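Long-range contact in betainyl-CoA thiolase (Pseudomonas putida, PDB 2HLJ), which probably transfers or hydrolyses acyl groups carried as coenzyme A thioesters, as a member of the hot-dog thioesterase superfamily: residues 5-10 with 76-81. Numbering follows the deposited sequence.
Sequences LITYRT and VWVQTQ
Ile6 CD1 lies over one face of the Trp77 indole, 4.0 Å from the centroid of the five-membered ring, a CH-pi contact, while Gln79 CG sits at the ring edge, in plane. Ile6 serves a second flat group as well: its CG2 stands over the centre of the Arg9 guanidinium, 4.1 Å above the plane. A branched aliphatic residue suits this place, since its two arms reach two different groups. The indole NE1 gives a nearly straight bond of 3.0 Å to Gln79 OE1, which should restrain the ring's rotation; tryptophan suits its site by offering both a broad face and an N-H. Arg9 runs beside the indole, its guanidinium plane turned 58° from it, and His97 of strand 89-98 also meets the ring, nearly parallel to it. An alanine in place of Trp77 would probably leave Ile6 CD1 without its aromatic face and Gln79 OE1 without its N-H donor.

That Ile6 and Arg9, three residues apart, lie on the same face of the sheet, with Trp77 and Gln79, follows from a beta bulge: Thr7 and Tyr8 together oppose Val78, with Thr7 N bonding Val78 O (3.1 Å) and Val78 N bonding Tyr8 O (2.8 Å). Thr7 OG1 meets Thr80 OG1 at 2.7 Å, the side chains crossing at about a right angle; His94 ND1 also bonds Thr80 OG1. Compact threonines let these hydroxyls pair in a buried setting. Val78, branched and apolar as its buried place requires, packs on Ile31 and Phe32, and Thr7 on Ala35, all of helix 25-43. This bulged antiparallel edge of the sheet, laid against a long helix, belongs to the hot-dog fold.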
loop_
_atom_site.group_PDB
_atom_site.type_symbol
_atom_site.label_atom_id
_atom_site.label_comp_id
_atom_site.label_asym_id
_atom_site.label_seq_id
_atom_site.Cartn_x
_atom_site.Cartn_y
_atom_site.Cartn_z
ATOM N N LEU A 5 18.109 -0.351 12.503
ATOM C CA LEU A 5 17.119 0.528 13.081
ATOM C C LEU A 5 15.729 -0.131 13.078
ATOM O O LEU A 5 15.197 -0.420 12.017
ATOM C CB LEU A 5 17.076 1.856 12.305
ATOM C CG LEU A 5 16.074 2.903 12.824
ATOM C CD1 LEU A 5 16.414 3.401 14.249
ATOM C CD2 LEU A 5 15.991 4.070 11.880
ATOM N N ILE A 6 15.162 -0.342 14.270
ATOM C CA ILE A 6 13.769 -0.767 14.443
ATOM C C ILE A 6 12.915 0.455 14.823
ATOM O O ILE A 6 13.204 1.153 15.773
ATOM C CB ILE A 6 13.645 -1.886 15.503
ATOM C CG1 ILE A 6 14.409 -3.115 15.035
ATOM C CG2 ILE A 6 12.187 -2.258 15.757
ATOM C CD1 ILE A 6 14.514 -4.205 16.039
ATOM N N THR A 7 11.866 0.717 14.053
ATOM C CA THR A 7 11.067 1.924 14.216
ATOM C C THR A 7 9.711 1.663 14.854
ATOM O O THR A 7 9.069 2.585 15.414
ATOM C CB THR A 7 10.881 2.589 12.867
ATOM O OG1 THR A 7 10.631 1.600 11.889
ATOM C CG2 THR A 7 12.135 3.288 12.487
ATOM N N TYR A 8 9.271 0.410 14.802
ATOM C CA TYR A 8 7.907 0.091 15.218
ATOM C C TYR A 8 7.776 -1.381 15.513
ATOM O O TYR A 8 8.336 -2.197 14.807
ATOM C CB TYR A 8 6.879 0.560 14.160
ATOM C CG TYR A 8 5.453 0.554 14.669
ATOM C CD1 TYR A 8 5.028 1.524 15.549
ATOM C CD2 TYR A 8 4.549 -0.439 14.299
ATOM C CE1 TYR A 8 3.742 1.541 16.030
ATOM C CE2 TYR A 8 3.246 -0.438 14.791
ATOM C CZ TYR A 8 2.853 0.565 15.656
ATOM O OH TYR A 8 1.566 0.625 16.185
ATOM N N ARG A 9 7.069 -1.707 16.594
ATOM C CA ARG A 9 6.737 -3.093 16.941
ATOM C C ARG A 9 5.292 -3.179 17.313
ATOM O O ARG A 9 4.768 -2.273 17.977
ATOM C CB ARG A 9 7.497 -3.571 18.174
ATOM C CG ARG A 9 8.973 -3.362 18.169
ATOM C CD ARG A 9 9.531 -3.798 19.533
ATOM N NE ARG A 9 10.980 -3.715 19.604
ATOM C CZ ARG A 9 11.818 -4.643 19.131
ATOM N NH1 ARG A 9 11.367 -5.750 18.525
ATOM N NH2 ARG A 9 13.132 -4.459 19.263
ATOM N N THR A 10 4.646 -4.287 16.930
ATOM C CA THR A 10 3.249 -4.504 17.298
ATOM C C THR A 10 2.926 -6.002 17.204
ATOM O O THR A 10 3.749 -6.807 16.748
ATOM C CB THR A 10 2.248 -3.625 16.439
ATOM O OG1 THR A 10 0.933 -3.655 17.000
ATOM C CG2 THR A 10 2.170 -4.078 14.988
ATOM N N VAL A 76 5.502 -8.624 15.387
ATOM C CA VAL A 76 6.271 -8.192 14.243
ATOM C C VAL A 76 6.933 -6.865 14.557
ATOM O O VAL A 76 6.493 -6.139 15.445
ATOM C CB VAL A 76 5.397 -8.075 12.943
ATOM C CG1 VAL A 76 4.819 -9.444 12.527
ATOM C CG2 VAL A 76 4.288 -6.988 13.063
ATOM N N TRP A 77 7.983 -6.555 13.809
ATOM C CA TRP A 77 8.642 -5.266 13.892
ATOM C C TRP A 77 9.041 -4.772 12.518
ATOM O O TRP A 77 9.204 -5.559 11.571
ATOM C CB TRP A 77 9.888 -5.305 14.820
ATOM C CG TRP A 77 11.068 -6.053 14.346
ATOM C CD1 TRP A 77 12.070 -5.584 13.523
ATOM C CD2 TRP A 77 11.434 -7.389 14.692
ATOM N NE1 TRP A 77 13.012 -6.563 13.337
ATOM C CE2 TRP A 77 12.637 -7.682 14.029
ATOM C CE3 TRP A 77 10.843 -8.386 15.485
ATOM C CZ2 TRP A 77 13.262 -8.929 14.125
ATOM C CZ3 TRP A 77 11.478 -9.609 15.588
ATOM C CH2 TRP A 77 12.660 -9.873 14.895
ATOM N N VAL A 78 9.233 -3.453 12.435
ATOM C CA VAL A 78 9.664 -2.810 11.201
ATOM C C VAL A 78 11.094 -2.368 11.289
ATOM O O VAL A 78 11.484 -1.750 12.272
ATOM C CB VAL A 78 8.782 -1.563 10.893
ATOM C CG1 VAL A 78 9.097 -1.007 9.531
ATOM C CG2 VAL A 78 7.327 -1.917 11.006
ATOM N N GLN A 79 11.874 -2.661 10.238
ATOM C CA GLN A 79 13.191 -2.065 10.057
ATOM C C GLN A 79 13.104 -0.996 8.976
ATOM O O GLN A 79 12.371 -1.132 8.016
ATOM C CB GLN A 79 14.240 -3.142 9.689
ATOM C CG GLN A 79 14.585 -3.958 10.936
ATOM C CD GLN A 79 15.452 -5.159 10.712
ATOM O OE1 GLN A 79 15.404 -6.065 11.517
ATOM N NE2 GLN A 79 16.232 -5.192 9.626
ATOM N N THR A 80 13.834 0.087 9.153
ATOM C CA THR A 80 13.662 1.246 8.283
ATOM C C THR A 80 15.039 1.754 7.868
ATOM O O THR A 80 15.927 1.896 8.707
ATOM C CB THR A 80 12.880 2.351 8.955
ATOM O OG1 THR A 80 11.596 1.867 9.430
ATOM C CG2 THR A 80 12.690 3.512 7.999
ATOM N N GLN A 81 15.216 1.961 6.573
ATOM C CA GLN A 81 16.410 2.639 6.026
ATOM C C GLN A 81 16.018 3.881 5.231
ATOM O O GLN A 81 14.981 3.915 4.526
ATOM C CB GLN A 81 17.176 1.730 5.107
ATOM C CG GLN A 81 17.604 0.442 5.721
ATOM C CD GLN A 81 18.614 -0.308 4.844
ATOM O OE1 GLN A 81 19.589 0.267 4.390
ATOM N NE2 GLN A 81 18.378 -1.601 4.637
HETATM O O HOH W 1 17.484 -0.816 9.290
#